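Local coordinates for protein flavodoxin (Methanosarcina acetivorans C2A, PDB 5WID) that binds flavin mononucleotide and, like other flavodoxins, probably serves as an electron carrier, at residues M1-S9 against V30-V40; V53-M62 against S89-I100. All coordinates share one frame; numbering follows the deposited sequence.

Interaction 1 (M1-S9 against V30-V40); sequences MKAIVVYLS and VDVQVISFYDV. With FMN (flavin mononucleotide), chain D; ACT (acetate ion), chain F.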
loop_
_atom_site.group_PDB
_atom_site.type_symbol
_atom_site.label_atom_id
_atom_site.label_comp_id
_atom_site.label_asym_id
_atom_site.label_seq_id
_atom_site.Cartn_x
_atom_site.Cartn_y
_atom_site.Cartn_z
ATOM N N MET A 1 -1.072 -6.264 17.078
ATOM C CA MET A 1 -0.463 -6.505 15.773
ATOM C C MET A 1 -0.361 -5.196 14.996
ATOM O O MET A 1 -0.847 -4.166 15.461
ATOM C CB MET A 1 -1.258 -7.553 15.005
ATOM C CG MET A 1 -0.921 -8.975 15.450
ATOM S SD MET A 1 -1.893 -10.234 14.614
ATOM C CE MET A 1 -3.539 -9.759 15.148
ATOM N N LYS A 2 0.261 -5.227 13.814
ATOM C CA LYS A 2 0.791 -4.004 13.225
ATOM C C LYS A 2 0.709 -4.050 11.706
ATOM O O LYS A 2 1.038 -5.064 11.086
ATOM C CB LYS A 2 2.246 -3.796 13.669
ATOM C CG LYS A 2 2.937 -2.590 13.074
ATOM C CD LYS A 2 2.213 -1.308 13.426
ATOM C CE LYS A 2 3.091 -0.105 13.148
ATOM N NZ LYS A 2 3.979 -0.354 11.980
ATOM N N ALA A 3 0.259 -2.947 11.113
ATOM C CA ALA A 3 0.247 -2.790 9.670
ATOM C C ALA A 3 1.078 -1.573 9.299
ATOM O O ALA A 3 1.229 -0.640 10.094
ATOM C CB ALA A 3 -1.176 -2.618 9.123
ATOM N N ILE A 4 1.604 -1.574 8.083
ATOM C CA ILE A 4 2.342 -0.428 7.574
ATOM C C ILE A 4 1.802 -0.094 6.189
ATOM O O ILE A 4 1.538 -0.996 5.387
ATOM C CB ILE A 4 3.863 -0.695 7.566
ATOM C CG1 ILE A 4 4.643 0.532 7.106
ATOM C CG2 ILE A 4 4.227 -1.892 6.716
ATOM C CD1 ILE A 4 5.989 0.633 7.822
ATOM N N VAL A 5 1.562 1.192 5.944
ATOM C CA VAL A 5 1.068 1.685 4.657
ATOM C C VAL A 5 2.174 2.565 4.082
ATOM O O VAL A 5 2.444 3.649 4.613
ATOM C CB VAL A 5 -0.244 2.469 4.790
ATOM C CG1 VAL A 5 -0.753 2.876 3.398
ATOM C CG2 VAL A 5 -1.309 1.666 5.580
ATOM N N VAL A 6 2.829 2.087 3.024
ATOM C CA VAL A 6 4.016 2.721 2.449
ATOM C C VAL A 6 3.634 3.287 1.091
ATOM O O VAL A 6 2.976 2.597 0.309
ATOM C CB VAL A 6 5.166 1.707 2.280
ATOM C CG1 VAL A 6 6.420 2.402 1.692
ATOM C CG2 VAL A 6 5.466 1.003 3.589
ATOM N N TYR A 7 4.079 4.508 0.783
ATOM C CA TYR A 7 3.624 5.125 -0.465
ATOM C C TYR A 7 4.710 5.989 -1.099
ATOM O O TYR A 7 5.637 6.471 -0.437
ATOM C CB TYR A 7 2.353 5.976 -0.245
ATOM C CG TYR A 7 2.594 7.116 0.706
ATOM C CD1 TYR A 7 2.480 6.937 2.083
ATOM C CD2 TYR A 7 2.991 8.364 0.234
ATOM C CE1 TYR A 7 2.741 7.978 2.961
ATOM C CE2 TYR A 7 3.259 9.410 1.106
ATOM C CZ TYR A 7 3.132 9.209 2.469
ATOM O OH TYR A 7 3.390 10.242 3.348
ATOM N N LEU A 8 4.566 6.170 -2.412
ATOM C CA LEU A 8 5.257 7.200 -3.177
ATOM C C LEU A 8 4.196 8.119 -3.756
ATOM O O LEU A 8 3.219 7.641 -4.344
ATOM C CB LEU A 8 6.099 6.604 -4.312
ATOM C CG LEU A 8 6.962 7.604 -5.097
ATOM C CD1 LEU A 8 8.250 6.938 -5.613
ATOM C CD2 LEU A 8 6.172 8.199 -6.274
ATOM N N SER A 9 4.406 9.433 -3.644
ATOM C CA SER A 9 3.437 10.378 -4.182
ATOM C C SER A 9 4.167 11.611 -4.685
ATOM O O SER A 9 5.044 12.121 -3.985
ATOM C CB SER A 9 2.409 10.758 -3.100
ATOM O OG SER A 9 1.375 11.565 -3.638
ATOM N N VAL A 30 -6.077 -1.739 15.111
ATOM C CA VAL A 30 -4.819 -2.342 14.700
ATOM C C VAL A 30 -3.801 -1.217 14.588
ATOM O O VAL A 30 -4.108 -0.160 14.028
ATOM C CB VAL A 30 -4.972 -3.110 13.374
ATOM C CG1 VAL A 30 -3.623 -3.487 12.799
ATOM C CG2 VAL A 30 -5.837 -4.351 13.593
ATOM N N ASP A 31 -2.619 -1.421 15.171
ATOM C CA ASP A 31 -1.564 -0.420 15.091
ATOM C C ASP A 31 -1.138 -0.232 13.642
ATOM O O ASP A 31 -1.062 -1.194 12.872
ATOM C CB ASP A 31 -0.358 -0.841 15.931
ATOM C CG ASP A 31 -0.646 -0.815 17.416
ATOM O OD1 ASP A 31 -1.491 -0.000 17.844
ATOM O OD2 ASP A 31 -0.022 -1.605 18.154
ATOM N N VAL A 32 -0.870 1.014 13.260
ATOM C CA VAL A 32 -0.517 1.295 11.873
ATOM C C VAL A 32 0.416 2.492 11.826
ATOM O O VAL A 32 0.348 3.399 12.660
ATOM C CB VAL A 32 -1.779 1.530 11.006
ATOM C CG1 VAL A 32 -2.543 2.739 11.492
ATOM C CG2 VAL A 32 -1.414 1.686 9.531
ATOM N N GLN A 33 1.313 2.485 10.853
ATOM C CA GLN A 33 2.021 3.703 10.506
ATOM C C GLN A 33 1.910 3.912 9.007
ATOM O O GLN A 33 2.002 2.963 8.225
ATOM C CB GLN A 33 3.483 3.686 11.006
ATOM C CG GLN A 33 4.573 3.258 10.067
ATOM C CD GLN A 33 5.888 3.052 10.818
ATOM O OE1 GLN A 33 6.198 1.942 11.261
ATOM N NE2 GLN A 33 6.653 4.128 10.985
ATOM N N VAL A 34 1.623 5.152 8.631
ATOM C CA VAL A 34 1.514 5.565 7.240
ATOM C C VAL A 34 2.768 6.364 6.952
ATOM O O VAL A 34 3.037 7.364 7.633
ATOM C CB VAL A 34 0.246 6.401 6.999
ATOM C CG1 VAL A 34 0.195 6.891 5.550
ATOM C CG2 VAL A 34 -0.992 5.574 7.360
ATOM N N ILE A 35 3.563 5.912 5.991
ATOM C CA ILE A 35 4.918 6.439 5.869
ATOM C C ILE A 35 5.357 6.410 4.413
ATOM O O ILE A 35 5.090 5.459 3.672
ATOM C CB ILE A 35 5.882 5.655 6.790
ATOM C CG1 ILE A 35 7.270 6.291 6.807
ATOM C CG2 ILE A 35 5.921 4.180 6.422
ATOM C CD1 ILE A 35 8.110 5.815 7.983
ATOM N N SER A 36 6.034 7.477 4.007
ATOM C CA SER A 36 6.627 7.518 2.684
ATOM C C SER A 36 7.717 6.453 2.549
ATOM O O SER A 36 8.455 6.159 3.500
ATOM C CB SER A 36 7.177 8.925 2.440
ATOM O OG SER A 36 8.139 8.941 1.418
ATOM N N PHE A 37 7.809 5.850 1.357
ATOM C CA PHE A 37 8.823 4.823 1.109
ATOM C C PHE A 37 10.224 5.302 1.466
ATOM O O PHE A 37 11.080 4.502 1.859
ATOM C CB PHE A 37 8.812 4.401 -0.369
ATOM C CG PHE A 37 9.546 5.373 -1.259
ATOM C CD1 PHE A 37 8.957 6.576 -1.613
ATOM C CD2 PHE A 37 10.854 5.128 -1.658
ATOM C CE1 PHE A 37 9.652 7.518 -2.377
ATOM C CE2 PHE A 37 11.548 6.057 -2.424
ATOM C CZ PHE A 37 10.938 7.251 -2.790
ATOM N N TYR A 38 10.491 6.597 1.288
ATOM C CA TYR A 38 11.822 7.130 1.541
ATOM C C TYR A 38 12.202 7.026 3.011
ATOM O O TYR A 38 13.386 6.864 3.334
ATOM C CB TYR A 38 11.867 8.587 1.073
ATOM C CG TYR A 38 13.199 9.231 1.284
ATOM C CD1 TYR A 38 14.311 8.829 0.550
ATOM C CD2 TYR A 38 13.359 10.233 2.232
ATOM C CE1 TYR A 38 15.548 9.415 0.753
ATOM C CE2 TYR A 38 14.590 10.814 2.444
ATOM C CZ TYR A 38 15.676 10.405 1.707
ATOM O OH TYR A 38 16.894 11.006 1.928
ATOM N N ASP A 39 11.223 7.130 3.912
ATOM C CA ASP A 39 11.507 7.184 5.345
ATOM C C ASP A 39 11.381 5.841 6.049
ATOM O O ASP A 39 11.786 5.732 7.211
ATOM C CB ASP A 39 10.574 8.181 6.045
ATOM C CG ASP A 39 10.795 9.611 5.579
ATOM O OD1 ASP A 39 11.966 10.006 5.415
ATOM O OD2 ASP A 39 9.793 10.316 5.380
ATOM N N VAL A 40 10.839 4.833 5.400
ATOM C CA VAL A 40 10.554 3.593 6.114
ATOM C C VAL A 40 11.853 2.821 6.342
ATOM O O VAL A 40 12.789 2.859 5.531
ATOM C CB VAL A 40 9.493 2.772 5.347
ATOM C CG1 VAL A 40 10.049 2.262 4.064
ATOM C CG2 VAL A 40 8.962 1.637 6.217
HETATM N N1 FMN D . -1.173 8.435 -15.249
HETATM C C2 FMN D . -1.384 7.221 -15.858
HETATM O O2 FMN D . -2.408 6.580 -15.601
HETATM N N3 FMN D . -0.456 6.721 -16.755
HETATM C C4 FMN D . 0.694 7.410 -17.042
HETATM O O4 FMN D . 1.502 6.916 -17.843
HETATM C C4A FMN D . 0.904 8.650 -16.432
HETATM N N5 FMN D . 2.036 9.388 -16.706
HETATM C C5A FMN D . 2.230 10.613 -16.097
HETATM C C6 FMN D . 3.379 11.341 -16.401
HETATM C C7 FMN D . 3.593 12.570 -15.797
HETATM C C7M FMN D . 4.844 13.337 -16.138
HETATM C C8 FMN D . 2.656 13.085 -14.904
HETATM C C8M FMN D . 2.877 14.422 -14.250
HETATM C C9 FMN D . 1.499 12.359 -14.601
HETATM C C9A FMN D . 1.291 11.123 -15.203
HETATM N N10 FMN D . 0.156 10.383 -14.914
HETATM C C10 FMN D . -0.039 9.161 -15.533
HETATM C "C1'" FMN D . -0.881 10.910 -13.976
HETATM C "C2'" FMN D . -0.567 10.679 -12.499
HETATM O "O2'" FMN D . -0.476 9.303 -12.168
HETATM C "C3'" FMN D . -1.713 11.310 -11.714
HETATM O "O3'" FMN D . -1.643 12.717 -11.861
HETATM C "C4'" FMN D . -1.740 10.933 -10.230
HETATM O "O4'" FMN D . -2.930 11.467 -9.683
HETATM C "C5'" FMN D . -0.529 11.443 -9.446
HETATM O "O5'" FMN D . -0.643 10.940 -8.125
HETATM P P FMN D . 0.425 11.360 -7.001
HETATM O O1P FMN D . 0.250 10.387 -5.861
HETATM O O2P FMN D . 1.814 11.231 -7.594
HETATM O O3P FMN D . 0.133 12.772 -6.575
HETATM C C ACT F . 5.829 12.524 3.085
HETATM O O ACT F . 6.841 12.991 2.497
HETATM O OXT ACT F . 4.882 12.075 2.382
HETATM C CH3 ACT F . 5.745 12.521 4.569
HETATM O O HOH W 1 1.660 -4.283 17.563
HETATM O O HOH W 2 6.216 9.585 -1.073
#
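Y7 lies across the strand segment V34-S36. Its CB sits beside the carbonyl of G54. CG lies between the backbone N and the carbonyl carbon (chi1 62°), which swings the ring over the neighbouring strand. CD1 comes 3.4 Å from I35 O. CE1 meets V34 CG1 at 3.8 Å, and CZ is 3.7 Å from S36 N. One ring face takes a CH-pi contact from S36 CA, 4.0 Å from the ring centroid. At the tip, OH donates a 2.6 Å hydrogen bond to OXT of an acetate ion, probably from the crystallisation liquor. The two strands are joined by a parallel ladder. Its central bonds are V5 N to Q33 O and I35 N to V5 O, each 2.9 Å. F37 N extends it by bonding Y7 O. The F37 ring then lies alongside L8, with CE1 3.6 Å from L8 CD1. I4 CD1 packs on V40 CG2. The two strands and helix 13-27 form a beta-alpha-beta unit of the flavodoxin fold. Y7 also touches K15 and A18 of that helix. I4 and V6 turn to the other face, toward helix 42-47, and strand 50-58 flanks strand 2-8.

Interaction 2 (V53-M62 against S89-I100); sequences VGSSTFYYKM and SYGWSGEAPILI. With FMN (flavin mononucleotide), chain D.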
loop_
_atom_site.group_PDB
_atom_site.type_symbol
_atom_site.label_atom_id
_atom_site.label_comp_id
_atom_site.label_asym_id
_atom_site.label_seq_id
_atom_site.Cartn_x
_atom_site.Cartn_y
_atom_site.Cartn_z
ATOM N N VAL A 53 1.244 -1.101 -0.168
ATOM C CA VAL A 53 2.209 -0.306 -0.926
ATOM C C VAL A 53 1.474 0.447 -2.028
ATOM O O VAL A 53 0.696 -0.156 -2.776
ATOM C CB VAL A 53 3.323 -1.181 -1.523
ATOM C CG1 VAL A 53 4.273 -0.342 -2.383
ATOM C CG2 VAL A 53 4.117 -1.885 -0.400
ATOM N N GLY A 54 1.735 1.749 -2.132
ATOM C CA GLY A 54 1.071 2.579 -3.118
ATOM C C GLY A 54 2.034 3.452 -3.896
ATOM O O GLY A 54 3.034 3.935 -3.371
ATOM N N SER A 55 1.708 3.650 -5.173
ATOM C CA SER A 55 2.460 4.559 -6.026
ATOM C C SER A 55 1.536 5.116 -7.090
ATOM O O SER A 55 0.628 4.425 -7.562
ATOM C CB SER A 55 3.647 3.863 -6.715
ATOM O OG SER A 55 4.319 4.753 -7.593
ATOM N N SER A 56 1.815 6.343 -7.518
ATOM C CA SER A 56 1.150 6.817 -8.715
ATOM C C SER A 56 1.773 6.151 -9.942
ATOM O O SER A 56 2.775 5.432 -9.852
ATOM C CB SER A 56 1.222 8.345 -8.808
ATOM O OG SER A 56 2.553 8.799 -8.582
ATOM N N THR A 57 1.135 6.354 -11.095
ATOM C CA THR A 57 1.588 5.798 -12.364
ATOM C C THR A 57 2.212 6.927 -13.173
ATOM O O THR A 57 1.552 7.934 -13.443
ATOM C CB THR A 57 0.430 5.169 -13.147
ATOM O OG1 THR A 57 -0.176 4.106 -12.395
ATOM C CG2 THR A 57 0.917 4.635 -14.503
ATOM N N PHE A 58 3.483 6.776 -13.533
ATOM C CA PHE A 58 4.157 7.690 -14.452
ATOM C C PHE A 58 4.668 6.875 -15.625
ATOM O O PHE A 58 5.424 5.920 -15.426
ATOM C CB PHE A 58 5.333 8.410 -13.781
ATOM C CG PHE A 58 4.971 9.717 -13.134
ATOM C CD1 PHE A 58 3.925 9.804 -12.223
ATOM C CD2 PHE A 58 5.698 10.858 -13.421
ATOM C CE1 PHE A 58 3.612 11.022 -11.617
ATOM C CE2 PHE A 58 5.395 12.073 -12.823
ATOM C CZ PHE A 58 4.357 12.160 -11.918
ATOM N N TYR A 59 4.271 7.260 -16.837
ATOM C CA TYR A 59 4.674 6.566 -18.060
ATOM C C TYR A 59 4.565 5.050 -17.884
ATOM O O TYR A 59 5.518 4.295 -18.094
ATOM C CB TYR A 59 6.081 6.999 -18.490
ATOM C CG TYR A 59 6.116 8.478 -18.740
ATOM C CD1 TYR A 59 5.442 9.021 -19.830
ATOM C CD2 TYR A 59 6.754 9.346 -17.859
ATOM C CE1 TYR A 59 5.424 10.385 -20.054
ATOM C CE2 TYR A 59 6.747 10.726 -18.087
ATOM C CZ TYR A 59 6.074 11.231 -19.181
ATOM O OH TYR A 59 6.033 12.589 -19.427
ATOM N N TYR A 60 3.354 4.623 -17.500
ATOM C CA TYR A 60 2.871 3.240 -17.522
ATOM C C TYR A 60 3.528 2.350 -16.476
ATOM O O TYR A 60 3.384 1.124 -16.549
ATOM C CB TYR A 60 3.026 2.627 -18.926
ATOM C CG TYR A 60 2.698 3.667 -19.964
ATOM C CD1 TYR A 60 1.408 4.164 -20.069
ATOM C CD2 TYR A 60 3.687 4.217 -20.771
ATOM C CE1 TYR A 60 1.100 5.152 -20.969
ATOM C CE2 TYR A 60 3.391 5.213 -21.673
ATOM C CZ TYR A 60 2.093 5.671 -21.769
ATOM O OH TYR A 60 1.772 6.655 -22.662
ATOM N N LYS A 61 4.212 2.929 -15.489
ATOM C CA LYS A 61 4.980 2.178 -14.503
ATOM C C LYS A 61 4.796 2.817 -13.133
ATOM O O LYS A 61 4.369 3.965 -13.021
ATOM C CB LYS A 61 6.482 2.168 -14.849
ATOM C CG LYS A 61 6.861 1.387 -16.109
ATOM C CD LYS A 61 6.286 -0.026 -16.062
ATOM C CE LYS A 61 6.632 -0.831 -17.314
ATOM N NZ LYS A 61 6.208 -2.256 -17.178
ATOM N N MET A 62 5.127 2.075 -12.079
ATOM C CA MET A 62 5.391 2.756 -10.816
ATOM C C MET A 62 6.687 3.545 -10.966
ATOM O O MET A 62 7.539 3.221 -11.805
ATOM C CB MET A 62 5.488 1.759 -9.652
ATOM C CG MET A 62 6.831 1.029 -9.551
ATOM S SD MET A 62 6.742 -0.342 -8.369
ATOM C CE MET A 62 5.836 -1.561 -9.310
ATOM N N SER A 89 -2.884 6.423 -7.145
ATOM C CA SER A 89 -3.642 7.359 -7.967
ATOM C C SER A 89 -3.051 7.382 -9.371
ATOM O O SER A 89 -1.863 7.116 -9.560
ATOM C CB SER A 89 -3.611 8.760 -7.348
ATOM O OG SER A 89 -4.284 9.720 -8.144
ATOM N N TYR A 90 -3.883 7.683 -10.362
ATOM C CA TYR A 90 -3.419 7.638 -11.744
ATOM C C TYR A 90 -4.236 8.595 -12.594
ATOM O O TYR A 90 -5.260 9.117 -12.159
ATOM C CB TYR A 90 -3.490 6.210 -12.304
ATOM C CG TYR A 90 -4.893 5.710 -12.608
ATOM C CD1 TYR A 90 -5.786 5.390 -11.582
ATOM C CD2 TYR A 90 -5.319 5.550 -13.925
ATOM C CE1 TYR A 90 -7.065 4.922 -11.869
ATOM C CE2 TYR A 90 -6.590 5.061 -14.220
ATOM C CZ TYR A 90 -7.457 4.763 -13.193
ATOM O OH TYR A 90 -8.724 4.298 -13.487
ATOM N N GLY A 91 -3.778 8.803 -13.835
ATOM C CA GLY A 91 -4.436 9.733 -14.730
ATOM C C GLY A 91 -5.207 9.127 -15.886
ATOM O O GLY A 91 -6.169 9.743 -16.357
ATOM N N TRP A 92 -4.793 7.965 -16.397
ATOM C CA TRP A 92 -5.590 7.346 -17.456
ATOM C C TRP A 92 -5.320 5.860 -17.645
ATOM O O TRP A 92 -6.258 5.102 -17.909
ATOM C CB TRP A 92 -5.405 8.079 -18.796
ATOM C CG TRP A 92 -4.072 7.955 -19.474
ATOM C CD1 TRP A 92 -3.743 7.100 -20.496
ATOM C CD2 TRP A 92 -2.908 8.751 -19.228
ATOM N NE1 TRP A 92 -2.437 7.304 -20.882
ATOM C CE2 TRP A 92 -1.904 8.312 -20.124
ATOM C CE3 TRP A 92 -2.613 9.790 -18.339
ATOM C CZ2 TRP A 92 -0.629 8.872 -20.146
ATOM C CZ3 TRP A 92 -1.343 10.349 -18.365
ATOM C CH2 TRP A 92 -0.365 9.885 -19.262
ATOM N N SER A 93 -4.063 5.427 -17.538
ATOM C CA SER A 93 -3.728 4.034 -17.813
ATOM C C SER A 93 -3.641 3.184 -16.548
ATOM O O SER A 93 -4.102 2.036 -16.544
ATOM C CB SER A 93 -2.416 3.949 -18.613
ATOM O OG SER A 93 -1.284 4.386 -17.874
ATOM N N GLY A 94 -3.056 3.707 -15.478
ATOM C CA GLY A 94 -3.227 3.109 -14.156
ATOM C C GLY A 94 -2.555 1.778 -13.897
ATOM O O GLY A 94 -3.083 0.970 -13.118
ATOM N N GLU A 95 -1.374 1.552 -14.474
ATOM C CA GLU A 95 -0.702 0.263 -14.315
ATOM C C GLU A 95 -0.056 0.081 -12.947
ATOM O O GLU A 95 0.096 -1.061 -12.506
ATOM C CB GLU A 95 0.387 0.072 -15.381
ATOM C CG GLU A 95 -0.118 -0.137 -16.812
ATOM C CD GLU A 95 -0.272 1.169 -17.574
ATOM O OE1 GLU A 95 -0.248 2.244 -16.942
ATOM O OE2 GLU A 95 -0.419 1.123 -18.810
ATOM N N ALA A 96 0.367 1.162 -12.277
ATOM C CA ALA A 96 1.275 0.988 -11.141
ATOM C C ALA A 96 0.708 0.089 -10.049
ATOM O O ALA A 96 1.438 -0.805 -9.580
ATOM C CB ALA A 96 1.703 2.352 -10.574
ATOM N N PRO A 97 -0.539 0.253 -9.588
ATOM C CA PRO A 97 -1.008 -0.634 -8.507
ATOM C C PRO A 97 -1.124 -2.079 -8.950
ATOM O O PRO A 97 -0.933 -2.979 -8.117
ATOM C CB PRO A 97 -2.370 -0.029 -8.115
ATOM C CG PRO A 97 -2.256 1.424 -8.541
ATOM C CD PRO A 97 -1.519 1.314 -9.864
ATOM N N ILE A 98 -1.412 -2.326 -10.235
ATOM C CA ILE A 98 -1.430 -3.694 -10.755
ATOM C C ILE A 98 -0.039 -4.298 -10.672
ATOM O O ILE A 98 0.141 -5.448 -10.250
ATOM C CB ILE A 98 -1.931 -3.718 -12.212
ATOM C CG1 ILE A 98 -3.138 -2.806 -12.396
ATOM C CG2 ILE A 98 -2.215 -5.157 -12.654
ATOM C CD1 ILE A 98 -4.290 -3.213 -11.588
ATOM N N LEU A 99 0.963 -3.527 -11.110
ATOM C CA LEU A 99 2.345 -3.994 -11.093
ATOM C C LEU A 99 2.844 -4.216 -9.673
ATOM O O LEU A 99 3.604 -5.156 -9.416
ATOM C CB LEU A 99 3.229 -2.983 -11.822
ATOM C CG LEU A 99 2.843 -2.883 -13.297
ATOM C CD1 LEU A 99 3.562 -1.699 -13.954
ATOM C CD2 LEU A 99 3.163 -4.195 -14.029
ATOM N N ILE A 100 2.443 -3.351 -8.743
ATOM C CA ILE A 100 2.800 -3.542 -7.340
ATOM C C ILE A 100 2.237 -4.862 -6.832
ATOM O O ILE A 100 2.940 -5.658 -6.203
ATOM C CB ILE A 100 2.295 -2.355 -6.497
ATOM C CG1 ILE A 100 3.093 -1.095 -6.853
ATOM C CG2 ILE A 100 2.360 -2.696 -4.995
ATOM C CD1 ILE A 100 2.539 0.155 -6.197
HETATM N N1 FMN D . -1.173 8.435 -15.249
HETATM C C2 FMN D . -1.384 7.221 -15.858
HETATM O O2 FMN D . -2.408 6.580 -15.601
HETATM N N3 FMN D . -0.456 6.721 -16.755
HETATM C C4 FMN D . 0.694 7.410 -17.042
HETATM O O4 FMN D . 1.502 6.916 -17.843
HETATM C C4A FMN D . 0.904 8.650 -16.432
HETATM N N5 FMN D . 2.036 9.388 -16.706
HETATM C C5A FMN D . 2.230 10.613 -16.097
HETATM C C6 FMN D . 3.379 11.341 -16.401
HETATM C C7 FMN D . 3.593 12.570 -15.797
HETATM C C7M FMN D . 4.844 13.337 -16.138
HETATM C C8 FMN D . 2.656 13.085 -14.904
HETATM C C8M FMN D . 2.877 14.422 -14.250
HETATM C C9 FMN D . 1.499 12.359 -14.601
HETATM C C9A FMN D . 1.291 11.123 -15.203
HETATM N N10 FMN D . 0.156 10.383 -14.914
HETATM C C10 FMN D . -0.039 9.161 -15.533
HETATM C "C1'" FMN D . -0.881 10.910 -13.976
HETATM C "C2'" FMN D . -0.567 10.679 -12.499
HETATM O "O2'" FMN D . -0.476 9.303 -12.168
HETATM C "C3'" FMN D . -1.713 11.310 -11.714
HETATM O "O3'" FMN D . -1.643 12.717 -11.861
HETATM C "C4'" FMN D . -1.740 10.933 -10.230
HETATM O "O4'" FMN D . -2.930 11.467 -9.683
HETATM C "C5'" FMN D . -0.529 11.443 -9.446
HETATM O "O5'" FMN D . -0.643 10.940 -8.125
HETATM P P FMN D . 0.425 11.360 -7.001
HETATM O O1P FMN D . 0.250 10.387 -5.861
HETATM O O2P FMN D . 1.814 11.231 -7.594
HETATM O O3P FMN D . 0.133 12.772 -6.575
HETATM O O HOH W 3 -1.150 4.499 -9.763
#
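Y60 and W92 meet beside the flavin, with Y60 CE1 4.2 Å from W92 CZ2. W92 lays its indole over the pyrimidine end of the isoalloxazine. F58 covers the benzenoid end from the opposite face, with CE2 3.5 Å from FMN C7. Y59 turns a ring face to the edge of the benzenoid end, at FMN C6. Cutting F58 back to an alanine would probably bare the flavin face it covers and leave the benzenoid end less firmly held. Polar groups grip the pyrimidine rim. FMN O2 accepts bonds from four backbone N-H groups, those of G91, W92, S93 and G94. G91 N also reaches FMN N1. Y60 N bonds FMN O4 from the other segment. FMN N3 donates to S93 OG at 2.7 Å. S93 OG in turn donates a 2.6 Å hydrogen bond to E95 OE1. E95 lies alongside Y60, its carboxylate turned 82° from the ring.

T57 links this shell to the next. With OG1 anti to the carbonyl carbon (chi1 -60°), its CG2 is left facing the flavin, 3.4 Å from FMN N3. OG1 accepts A96 N at 3.0 Å and donates to a water. That water donates to S55 O and S89 O, so it ties the two strand ends together. Further out, M62 CE packs on I100 CG1 at 3.7 Å, and I100 CD1 reaches S55. M70 of helix 64-76 touches both M62 and I100.

The cluster of N-H donors round O2 and N1 would probably favour electron density there, and so could influence the redox behaviour of the flavin.

How the interactions relate
From the N terminus, strand 2-8 runs into the phosphate loop and helix 13-27. The chain then returns as strand 31-36, and interaction 1 closes this first crossover. Strand 50-58 follows, on the other flank of strand 2-8. Interaction 2 closes a later loop, through helix 64-76 and strand 83-90, when S89-I100 comes back against V53-M62. The two loops are in series and neither nest nor cross. They join in the sheet, where G54 N probably bonds V6 O and L8 N probably bonds G54 O. Both also reach FMN. S9 bonds the phosphate, while interaction 2 holds the isoalloxazine as well as bonding the phosphate and ribityl chain.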